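Putative leucoanthocyanidin reductase 1 (Vitis vinifera, PDB 3I52) probably catalyses the NADPH-dependent reduction of leucocyanidin to the flavan-3-ol (+)-catechin, a late step in flavonoid biosynthesis. Local coordinates at residues L97-L102 / K113-S118; F120-N125 / C158-A163; A127-P132 / A270-D275. One frame throughout, in Å; residues are numbered along the deposited sequence.

From the N terminus, contact 1 closes first: a short loop made mostly of helix 99-109, joining that helix to strand 114-116 within a beta-alpha-beta unit of the Rossmann fold. The chain then runs directly into 120-125, which opens contact 2, and into 127-132, which opens contact 3. Contact 2 closes at 158-163, after helix 133-149; contact 3 closes only at 270-275, on helix 266-278. Contacts 2 and 3 therefore cross, whereas contact 1 stands in series before both. Contacts 1 and 2 share the NADP, contacts 2 and 3 the catechin, and together they tie the nucleotide-binding sheet to helix 266-278 beside the catechin.

Contact 1: L97-L102 / K113-S118; sequences LDQIAL and KRFLPS. With NAP (NADP nicotinamide-adenine-dinucleotide phosphate), chain B.
Gln99 sets its amide against the backbone of Ser118, just past the end of strand 114-116. With CG anti to the carbonyl carbon (chi1 -63°) and the chain extended beyond it, the amide is carried over to Ser118. There OE1 accepts Ser118 N at 2.9 Å, nearly straight at 168°, in the carbonyl plane and on a lone pair. Ser89 OG also bonds OE1. The other arm, NE2, gives to Ile96 O and to a water 2.8 Å away, which in turn donates to Ser118 O, so both polar atoms of the buried amide are gripped and its rotation is fixed. Glutamine suits the place because it offers an acceptor and a donor at one tip. With the amide cut back to an alanine, Ser118 N is likely to lose its acceptor and the water its donor, so that Ser118 is less firmly placed for the cofactor. One turn on, Leu102 meets Phe115 slantwise, its CD2 4.0 Å from CE2 of the ring, while Pro117 N sits over the centre of one ring face.

The cofactor is held from both segments: the NADP adenine N6A donates to Asp98 OD2 at 3.0 Å, and the ribose O3D donates to Ser118 OG at 2.8 Å, OG being bonded also to Val91 O. All this belongs to the beta-alpha-beta unit of strand 86-89, helix 99-109 and strand 114-116: Leu102 and Phe115 both pack on Val87 of the first strand, and Phe115 also touches Val147 of helix 133-149.

Contact 2: F120-N125 / C158-A163; sequences FGHDVN and CCNSIA. With NAP (NADP nicotinamide-adenine-dinucleotide phosphate), chain B; KXN ((2R,3S)-2-(3,4-dihydroxyphenyl)-3,4-dihydro-2H-chromene-3,5,7-triol), chain C.
Gly121 and Asn160 join the loop 120-125 to the turn between strands 155-158 and 161-162 by the one direct hydrogen bond between the segments, Asn160 N to Gly121 O at 3.0 Å, with the donor tilted 41° out of the carbonyl plane. Further backbone bonds go to the ligands. The nicotinamide N7N of NADP donates to both Phe120 O and Asn160 O, the latter at 2.6 Å, while Ile162 N gives to O7N in an almost straight bond of 175°; the carboxamide is thus fixed at both ends, which sets the orientation of the nicotinamide. His122 N binds O71 of the catechin at 3.0 Å. Glycine suits position 121 because a beta carbon would clash with that same O71. Among the side chains, Asp123 forms an Asx turn to Asn125 N and a salt bridge to Arg126.

Ring contacts follow. Catechin C6 sits over one face of the His122 imidazole, 3.6 Å above its plane and offset toward the rim, and the imidazole edge meets Asn160, CD2 lying 3.9 Å from OD1. The two side chains cross at about a right angle. Gln282 bonds His122 NE2, and Phe221 O takes Asn160 ND2, so both groups are held from outside.

Sulfur packing completes the contact. Cys159 SG, placed between its backbone N and carbonyl carbon (chi1 60°), comes 3.4 Å from Phe120 O and near the plane of the Phe120 ring at its edge; Cys158 SG lies 4.0 Å from Asp123 CA. The Phe120 side chain touches Ile22 of helix 21-32 and Ile201 of helix 198-208, while Val124 rests on helix 133-149 and strand 161-162 pairs with strand 193-196.

Contact 3: A127-P132 / A270-D275; sequences ADPVEP and AAFTHD. With KXN ((2R,3S)-2-(3,4-dihydroxyphenyl)-3,4-dihydro-2H-chromene-3,5,7-triol), chain C.
Asp275 and Pro129 meet where the loop leading into helix 133-149 of the Rossmann-type domain lies along helix 266-278, an extended chain packed on one side of a helix. Followed outward, Asp275 has its CB 4.1 Å from Pro129 CB and its CG 3.7 Å from Pro129 CA. OD2 lies 3.3 Å from Pro129 N, which has no hydrogen to share, and 3.4 Å from Ala127 CB. The other oxygen, OD1, takes a bond from a water at 2.8 Å, and that water accepts from Asp128 N. The carboxylate therefore reaches the loop backbone through water, and Lys279, which bonds Asp128 O, forms a weak, long ion pair with OD1.

A turn earlier, small Ala271 lets the loop come close: its CB touches Val130 O at 3.3 Å and also meets Val130 CG2. Beyond, a cis peptide bond leads into Pro132, whose ring lies near the same methyl. Phe272 has CG anti to the carbonyl carbon (chi1 -68°), which turns its ring toward the bound catechin. Pro129 CB approaches the ring edge, whereas the CD2-CE2 side comes against the catechin, CE2 3.5 Å from C9, with C7 above one face toward the rim. A phenyl suits this place, its rim apolar against the aromatic carbons. His274, held by Glu252 at NE2, shares through ND1 a second water that accepts from Val130 N and donates to Ala271 O at 2.7 Å.

Contact 1: L97-L102 / K113-S118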
# COMPACT_ATOMS: atom_id res chain seq x y z
N LEU A 97 -8.14 1.49 -13.05
CA LEU A 97 -8.09 1.65 -14.52
C LEU A 97 -7.99 3.10 -15.01
O LEU A 97 -7.73 3.31 -16.18
CB LEU A 97 -9.24 0.91 -15.20
CG LEU A 97 -9.21 -0.62 -15.08
CD1 LEU A 97 -10.18 -1.24 -16.09
CD2 LEU A 97 -7.78 -1.19 -15.26
N ASP A 98 -8.19 4.09 -14.14
CA ASP A 98 -7.97 5.51 -14.49
C ASP A 98 -6.49 5.76 -14.77
O ASP A 98 -6.13 6.78 -15.36
CB ASP A 98 -8.41 6.46 -13.36
CG ASP A 98 -9.95 6.56 -13.17
OD1 ASP A 98 -10.74 5.90 -13.89
OD2 ASP A 98 -10.38 7.34 -12.27
N GLN A 99 -5.63 4.84 -14.31
CA GLN A 99 -4.19 4.93 -14.58
C GLN A 99 -3.81 4.62 -16.03
O GLN A 99 -2.67 4.82 -16.41
CB GLN A 99 -3.41 3.97 -13.65
CG GLN A 99 -3.55 4.32 -12.16
CD GLN A 99 -2.78 3.38 -11.27
OE1 GLN A 99 -1.81 3.77 -10.66
NE2 GLN A 99 -3.19 2.13 -11.23
N ILE A 100 -4.73 4.10 -16.83
CA ILE A 100 -4.42 3.78 -18.23
C ILE A 100 -4.09 5.06 -19.00
O ILE A 100 -3.08 5.11 -19.70
CB ILE A 100 -5.59 3.02 -18.90
CG1 ILE A 100 -5.70 1.61 -18.31
CG2 ILE A 100 -5.41 2.92 -20.41
CD1 ILE A 100 -6.99 0.89 -18.80
N ALA A 101 -4.91 6.09 -18.85
CA ALA A 101 -4.63 7.38 -19.48
C ALA A 101 -3.30 7.99 -19.03
O ALA A 101 -2.59 8.63 -19.83
CB ALA A 101 -5.73 8.32 -19.20
N LEU A 102 -2.95 7.80 -17.75
CA LEU A 102 -1.74 8.40 -17.15
C LEU A 102 -0.52 7.79 -17.82
O LEU A 102 0.42 8.48 -18.13
CB LEU A 102 -1.70 8.17 -15.62
CG LEU A 102 -0.48 8.60 -14.80
CD1 LEU A 102 -0.18 10.07 -14.99
CD2 LEU A 102 -0.64 8.28 -13.30
N LYS A 113 11.42 9.26 -15.44
CA LYS A 113 12.50 8.42 -14.92
C LYS A 113 11.99 7.29 -14.03
O LYS A 113 12.68 6.28 -13.87
CB LYS A 113 13.51 9.24 -14.09
CG LYS A 113 14.03 10.55 -14.75
CD LYS A 113 14.75 10.33 -16.06
CE LYS A 113 15.28 11.68 -16.61
NZ LYS A 113 14.21 12.50 -17.28
N ARG A 114 10.82 7.46 -13.41
CA ARG A 114 10.24 6.37 -12.62
C ARG A 114 8.76 6.58 -12.42
O ARG A 114 8.33 7.69 -12.06
CB ARG A 114 10.93 6.22 -11.26
CG ARG A 114 10.80 4.83 -10.64
CD ARG A 114 11.72 3.78 -11.32
NE ARG A 114 13.13 4.08 -11.08
CZ ARG A 114 13.85 3.62 -10.04
NH1 ARG A 114 13.30 2.82 -9.14
NH2 ARG A 114 15.14 3.96 -9.92
N PHE A 115 8.00 5.51 -12.67
CA PHE A 115 6.59 5.40 -12.32
C PHE A 115 6.32 4.34 -11.22
O PHE A 115 6.68 3.17 -11.36
CB PHE A 115 5.77 5.02 -13.56
CG PHE A 115 4.28 4.90 -13.30
CD1 PHE A 115 3.56 3.86 -13.84
CD2 PHE A 115 3.61 5.83 -12.51
CE1 PHE A 115 2.17 3.72 -13.59
CE2 PHE A 115 2.25 5.69 -12.24
CZ PHE A 115 1.53 4.66 -12.79
N LEU A 116 5.68 4.76 -10.15
CA LEU A 116 5.16 3.85 -9.14
C LEU A 116 3.65 3.85 -9.26
O LEU A 116 3.01 4.82 -8.89
CB LEU A 116 5.58 4.28 -7.73
CG LEU A 116 7.02 4.04 -7.26
CD1 LEU A 116 8.07 4.84 -8.05
CD2 LEU A 116 7.13 4.38 -5.74
N PRO A 117 3.07 2.79 -9.83
CA PRO A 117 1.63 2.69 -9.90
C PRO A 117 0.99 2.37 -8.53
O PRO A 117 1.72 1.98 -7.60
CB PRO A 117 1.40 1.54 -10.89
CG PRO A 117 2.59 0.76 -10.84
CD PRO A 117 3.73 1.60 -10.40
N SER A 118 -0.33 2.52 -8.44
CA SER A 118 -1.06 2.25 -7.20
C SER A 118 -1.13 0.77 -6.88
O SER A 118 -2.06 0.05 -7.26
CB SER A 118 -2.44 2.87 -7.21
OG SER A 118 -3.02 2.75 -5.95
PA NAP B . -8.13 6.38 -1.12
O1A NAP B . -9.47 6.04 -1.65
O2A NAP B . -7.94 6.46 0.36
O5B NAP B . -7.52 7.63 -1.88
C5B NAP B . -7.48 7.60 -3.28
C4B NAP B . -6.93 8.94 -3.70
O4B NAP B . -6.84 8.99 -5.11
C3B NAP B . -7.86 10.06 -3.26
O3B NAP B . -7.12 11.13 -2.73
C2B NAP B . -8.54 10.45 -4.55
O2B NAP B . -8.89 11.80 -4.51
C1B NAP B . -7.51 10.12 -5.63
N9A NAP B . -8.02 9.80 -6.97
C8A NAP B . -8.87 8.79 -7.32
N7A NAP B . -9.21 8.92 -8.64
C5A NAP B . -8.50 9.96 -9.14
C6A NAP B . -8.30 10.41 -10.44
N6A NAP B . -8.86 9.76 -11.48
N1A NAP B . -7.65 11.61 -10.63
C2A NAP B . -6.82 12.09 -9.63
N3A NAP B . -6.91 11.56 -8.35
C4A NAP B . -7.78 10.55 -8.10
O3 NAP B . -7.18 5.18 -1.66
PN NAP B . -6.28 4.21 -0.77
O1N NAP B . -7.16 3.34 0.06
O2N NAP B . -5.28 5.06 -0.07
O5D NAP B . -5.60 3.23 -1.88
C5D NAP B . -4.30 3.41 -2.44
C4D NAP B . -3.68 2.06 -2.82
O4D NAP B . -3.26 1.46 -1.61
C3D NAP B . -4.66 1.11 -3.50
O3D NAP B . -4.15 0.50 -4.64
C2D NAP B . -4.95 0.06 -2.45
O2D NAP B . -5.20 -1.23 -3.03
C1D NAP B . -3.76 0.14 -1.49
N1N NAP B . -4.03 -0.06 -0.04
C2N NAP B . -3.33 -0.99 0.71
C3N NAP B . -3.51 -1.08 2.10
C7N NAP B . -2.72 -2.07 2.94
O7N NAP B . -2.98 -2.22 4.30
N7N NAP B . -1.76 -2.80 2.38
C4N NAP B . -4.54 -0.34 2.71
C5N NAP B . -5.14 0.71 1.99
C6N NAP B . -4.99 0.73 0.59
P2B NAP B . -10.44 12.28 -4.50
O1X NAP B . -10.78 12.12 -3.03
O2X NAP B . -10.49 13.68 -5.01
O3X NAP B . -11.31 11.41 -5.40
O HOH W 1 -2.36 -0.14 -9.90

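Contact 2: F120-N125 / C158-A163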
# COMPACT_ATOMS: atom_id res chain seq x y z
N PHE A 120 0.94 -0.94 -3.46
CA PHE A 120 0.89 -0.70 -2.02
C PHE A 120 0.19 -1.77 -1.24
O PHE A 120 -0.46 -1.49 -0.25
CB PHE A 120 0.33 0.70 -1.72
CG PHE A 120 1.21 1.79 -2.23
CD1 PHE A 120 0.91 2.43 -3.44
CD2 PHE A 120 2.39 2.09 -1.57
CE1 PHE A 120 1.76 3.40 -3.95
CE2 PHE A 120 3.26 3.06 -2.07
CZ PHE A 120 2.94 3.72 -3.28
N GLY A 121 0.36 -3.01 -1.67
CA GLY A 121 -0.22 -4.12 -0.97
C GLY A 121 0.58 -5.37 -1.20
O GLY A 121 1.77 -5.47 -0.85
N HIS A 122 -0.10 -6.36 -1.74
CA HIS A 122 0.53 -7.64 -2.01
C HIS A 122 1.12 -7.71 -3.41
O HIS A 122 0.84 -6.87 -4.29
CB HIS A 122 -0.50 -8.76 -1.83
CG HIS A 122 -1.17 -8.75 -0.49
ND1 HIS A 122 -2.49 -9.09 -0.32
CD2 HIS A 122 -0.71 -8.41 0.73
CE1 HIS A 122 -2.81 -8.97 0.96
NE2 HIS A 122 -1.74 -8.58 1.62
N ASP A 123 1.90 -8.75 -3.63
CA ASP A 123 2.40 -9.03 -4.95
C ASP A 123 1.24 -9.55 -5.78
O ASP A 123 0.86 -10.72 -5.66
CB ASP A 123 3.57 -10.04 -4.90
CG ASP A 123 4.25 -10.22 -6.28
OD1 ASP A 123 3.54 -10.17 -7.32
OD2 ASP A 123 5.48 -10.34 -6.34
N VAL A 124 0.68 -8.68 -6.64
CA VAL A 124 -0.50 -9.03 -7.43
C VAL A 124 -0.24 -10.14 -8.42
O VAL A 124 -1.19 -10.77 -8.88
CB VAL A 124 -1.09 -7.83 -8.18
CG1 VAL A 124 -1.51 -6.75 -7.20
CG2 VAL A 124 -0.12 -7.29 -9.25
N ASN A 125 1.02 -10.39 -8.77
CA ASN A 125 1.32 -11.47 -9.71
C ASN A 125 1.49 -12.84 -9.04
O ASN A 125 1.37 -13.83 -9.71
CB ASN A 125 2.51 -11.14 -10.66
CG ASN A 125 2.04 -10.43 -11.95
OD1 ASN A 125 2.72 -9.54 -12.47
ND2 ASN A 125 0.87 -10.83 -12.46
N CYS A 158 5.26 -3.47 -2.91
CA CYS A 158 4.46 -4.52 -2.24
C CYS A 158 4.79 -4.48 -0.77
O CYS A 158 5.57 -5.28 -0.27
CB CYS A 158 4.78 -5.89 -2.82
SG CYS A 158 4.78 -5.84 -4.65
N CYS A 159 4.16 -3.54 -0.09
CA CYS A 159 4.45 -3.24 1.29
C CYS A 159 3.58 -3.99 2.32
O CYS A 159 3.56 -3.63 3.48
CB CYS A 159 4.29 -1.73 1.53
SG CYS A 159 2.61 -1.12 1.18
N ASN A 160 2.83 -4.99 1.88
CA ASN A 160 2.05 -5.83 2.77
C ASN A 160 0.98 -5.02 3.57
O ASN A 160 0.36 -4.14 2.96
CB ASN A 160 3.01 -6.68 3.60
CG ASN A 160 3.61 -7.80 2.79
OD1 ASN A 160 2.92 -8.47 2.02
ND2 ASN A 160 4.92 -8.01 2.95
N SER A 161 0.71 -5.32 4.86
CA SER A 161 -0.43 -4.71 5.56
C SER A 161 -0.02 -3.47 6.35
O SER A 161 1.00 -3.46 7.02
CB SER A 161 -1.10 -5.71 6.52
OG SER A 161 -1.63 -6.79 5.79
N ILE A 162 -0.83 -2.42 6.27
CA ILE A 162 -0.64 -1.28 7.17
C ILE A 162 -0.88 -1.71 8.63
O ILE A 162 -1.74 -2.54 8.91
CB ILE A 162 -1.53 -0.07 6.77
CG1 ILE A 162 -1.05 1.19 7.51
CG2 ILE A 162 -3.02 -0.32 7.09
CD1 ILE A 162 -0.97 2.41 6.63
N ALA A 163 -0.09 -1.17 9.56
CA ALA A 163 -0.14 -1.57 10.95
C ALA A 163 -1.42 -1.05 11.59
O ALA A 163 -1.54 0.12 11.91
CB ALA A 163 1.08 -1.05 11.70
PA NAP B . -8.13 6.38 -1.12
O1A NAP B . -9.47 6.04 -1.65
O2A NAP B . -7.94 6.46 0.36
O5B NAP B . -7.52 7.63 -1.88
C5B NAP B . -7.48 7.60 -3.28
C4B NAP B . -6.93 8.94 -3.70
O4B NAP B . -6.84 8.99 -5.11
C3B NAP B . -7.86 10.06 -3.26
O3B NAP B . -7.12 11.13 -2.73
C2B NAP B . -8.54 10.45 -4.55
O2B NAP B . -8.89 11.80 -4.51
C1B NAP B . -7.51 10.12 -5.63
N9A NAP B . -8.02 9.80 -6.97
C8A NAP B . -8.87 8.79 -7.32
N7A NAP B . -9.21 8.92 -8.64
C5A NAP B . -8.50 9.96 -9.14
C6A NAP B . -8.30 10.41 -10.44
N6A NAP B . -8.86 9.76 -11.48
N1A NAP B . -7.65 11.61 -10.63
C2A NAP B . -6.82 12.09 -9.63
N3A NAP B . -6.91 11.56 -8.35
C4A NAP B . -7.78 10.55 -8.10
O3 NAP B . -7.18 5.18 -1.66
PN NAP B . -6.28 4.21 -0.77
O1N NAP B . -7.16 3.34 0.06
O2N NAP B . -5.28 5.06 -0.07
O5D NAP B . -5.60 3.23 -1.88
C5D NAP B . -4.30 3.41 -2.44
C4D NAP B . -3.68 2.06 -2.82
O4D NAP B . -3.26 1.46 -1.61
C3D NAP B . -4.66 1.11 -3.50
O3D NAP B . -4.15 0.50 -4.64
C2D NAP B . -4.95 0.06 -2.45
O2D NAP B . -5.20 -1.23 -3.03
C1D NAP B . -3.76 0.14 -1.49
N1N NAP B . -4.03 -0.06 -0.04
C2N NAP B . -3.33 -0.99 0.71
C3N NAP B . -3.51 -1.08 2.10
C7N NAP B . -2.72 -2.07 2.94
O7N NAP B . -2.98 -2.22 4.30
N7N NAP B . -1.76 -2.80 2.38
C4N NAP B . -4.54 -0.34 2.71
C5N NAP B . -5.14 0.71 1.99
C6N NAP B . -4.99 0.73 0.59
P2B NAP B . -10.44 12.28 -4.50
O1X NAP B . -10.78 12.12 -3.03
O2X NAP B . -10.49 13.68 -5.01
O3X NAP B . -11.31 11.41 -5.40
O94 KXN C . -11.11 1.10 -2.76
C94 KXN C . -10.31 0.21 -2.14
C93 KXN C . -9.13 0.70 -1.39
O93 KXN C . -8.89 2.02 -1.31
C92 KXN C . -8.30 -0.21 -0.76
C95 KXN C . -10.54 -1.16 -2.21
C96 KXN C . -9.66 -2.04 -1.56
C91 KXN C . -8.55 -1.58 -0.83
C2 KXN C . -7.63 -2.56 -0.17
O1 KXN C . -6.43 -2.66 -0.96
C3 KXN C . -7.18 -2.20 1.26
O3 KXN C . -8.31 -1.96 2.12
C4 KXN C . -6.28 -3.28 1.88
C10 KXN C . -5.38 -3.96 0.85
C9 KXN C . -5.50 -3.59 -0.59
C8 KXN C . -4.69 -4.22 -1.53
C5 KXN C . -4.37 -5.02 1.21
O51 KXN C . -4.18 -5.41 2.51
C6 KXN C . -3.60 -5.59 0.19
C7 KXN C . -3.76 -5.20 -1.15
O71 KXN C . -3.01 -5.81 -2.12

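Contact 3: A127-P132 / A270-D275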
# COMPACT_ATOMS: atom_id res chain seq x y z
N ALA A 127 -0.19 -13.48 -5.71
CA ALA A 127 -1.34 -13.77 -4.86
C ALA A 127 -2.55 -14.20 -5.71
O ALA A 127 -2.66 -13.82 -6.89
CB ALA A 127 -1.66 -12.57 -3.98
N ASP A 128 -3.45 -14.97 -5.11
CA ASP A 128 -4.62 -15.53 -5.81
C ASP A 128 -5.85 -15.45 -4.91
O ASP A 128 -6.42 -16.49 -4.48
CB ASP A 128 -4.32 -16.97 -6.19
CG ASP A 128 -5.39 -17.60 -7.06
OD1 ASP A 128 -6.13 -16.90 -7.82
OD2 ASP A 128 -5.44 -18.84 -7.01
N PRO A 129 -6.25 -14.22 -4.56
CA PRO A 129 -7.42 -14.06 -3.68
C PRO A 129 -8.71 -14.48 -4.38
O PRO A 129 -8.76 -14.54 -5.61
CB PRO A 129 -7.45 -12.56 -3.39
CG PRO A 129 -6.68 -11.90 -4.58
CD PRO A 129 -5.78 -12.96 -5.16
N VAL A 130 -9.77 -14.76 -3.63
CA VAL A 130 -11.06 -15.05 -4.26
C VAL A 130 -11.70 -13.76 -4.77
O VAL A 130 -11.21 -12.67 -4.46
CB VAL A 130 -12.02 -15.79 -3.27
CG1 VAL A 130 -11.43 -17.18 -2.87
CG2 VAL A 130 -12.31 -14.93 -2.03
N GLU A 131 -12.77 -13.85 -5.57
CA GLU A 131 -13.53 -12.67 -5.96
C GLU A 131 -14.25 -12.07 -4.73
O GLU A 131 -14.64 -12.80 -3.83
CB GLU A 131 -14.59 -13.04 -7.04
CG GLU A 131 -14.03 -13.52 -8.38
CD GLU A 131 -13.36 -12.41 -9.23
OE1 GLU A 131 -13.24 -11.23 -8.77
OE2 GLU A 131 -12.97 -12.72 -10.37
N PRO A 132 -14.48 -10.74 -4.72
CA PRO A 132 -14.13 -9.74 -5.75
C PRO A 132 -12.72 -9.14 -5.61
O PRO A 132 -12.37 -8.23 -6.35
CB PRO A 132 -15.19 -8.66 -5.56
CG PRO A 132 -15.57 -8.77 -4.07
CD PRO A 132 -15.30 -10.16 -3.63
N ALA A 270 -12.65 -8.55 2.55
CA ALA A 270 -12.87 -9.90 3.05
C ALA A 270 -12.06 -10.93 2.23
O ALA A 270 -11.41 -11.85 2.78
CB ALA A 270 -14.37 -10.24 3.03
N ALA A 271 -12.15 -10.83 0.92
CA ALA A 271 -11.30 -11.67 0.02
C ALA A 271 -9.79 -11.61 0.42
O ALA A 271 -9.12 -12.64 0.51
CB ALA A 271 -11.50 -11.22 -1.47
N PHE A 272 -9.29 -10.42 0.71
CA PHE A 272 -7.87 -10.18 1.03
C PHE A 272 -7.52 -10.74 2.40
O PHE A 272 -6.47 -11.34 2.59
CB PHE A 272 -7.56 -8.66 1.02
CG PHE A 272 -7.65 -8.00 -0.33
CD1 PHE A 272 -7.50 -8.73 -1.51
CD2 PHE A 272 -7.79 -6.63 -0.43
CE1 PHE A 272 -7.53 -8.09 -2.76
CE2 PHE A 272 -7.81 -5.98 -1.68
CZ PHE A 272 -7.69 -6.71 -2.83
N THR A 273 -8.40 -10.52 3.37
CA THR A 273 -8.24 -11.10 4.68
C THR A 273 -8.12 -12.61 4.58
O THR A 273 -7.26 -13.24 5.21
CB THR A 273 -9.42 -10.70 5.58
OG1 THR A 273 -9.49 -9.27 5.65
CG2 THR A 273 -9.29 -11.28 6.95
N HIS A 274 -8.99 -13.22 3.80
CA HIS A 274 -8.85 -14.66 3.56
C HIS A 274 -7.44 -15.01 3.01
O HIS A 274 -6.74 -15.89 3.55
CB HIS A 274 -9.90 -15.09 2.55
CG HIS A 274 -9.89 -16.55 2.21
ND1 HIS A 274 -9.34 -17.03 1.03
CD2 HIS A 274 -10.43 -17.62 2.83
CE1 HIS A 274 -9.49 -18.34 0.98
NE2 HIS A 274 -10.14 -18.73 2.06
N ASP A 275 -7.06 -14.32 1.93
CA ASP A 275 -5.79 -14.59 1.26
C ASP A 275 -4.64 -14.47 2.24
O ASP A 275 -3.76 -15.26 2.22
CB ASP A 275 -5.55 -13.62 0.08
CG ASP A 275 -4.75 -14.27 -1.08
OD1 ASP A 275 -4.61 -15.51 -1.09
OD2 ASP A 275 -4.29 -13.52 -2.00
O94 KXN C . -11.11 1.10 -2.76
C94 KXN C . -10.31 0.21 -2.14
C93 KXN C . -9.13 0.70 -1.39
O93 KXN C . -8.89 2.02 -1.31
C92 KXN C . -8.30 -0.21 -0.76
C95 KXN C . -10.54 -1.16 -2.21
C96 KXN C . -9.66 -2.04 -1.56
C91 KXN C . -8.55 -1.58 -0.83
C2 KXN C . -7.63 -2.56 -0.17
O1 KXN C . -6.43 -2.66 -0.96
C3 KXN C . -7.18 -2.20 1.26
O3 KXN C . -8.31 -1.96 2.12
C4 KXN C . -6.28 -3.28 1.88
C10 KXN C . -5.38 -3.96 0.85
C9 KXN C . -5.50 -3.59 -0.59
C8 KXN C . -4.69 -4.22 -1.53
C5 KXN C . -4.37 -5.02 1.21
O51 KXN C . -4.18 -5.41 2.51
C6 KXN C . -3.60 -5.59 0.19
C7 KXN C . -3.76 -5.20 -1.15
O71 KXN C . -3.01 -5.81 -2.12
O HOH W 2 -2.85 -16.69 -2.85
O HOH W 3 -9.06 -14.91 -0.91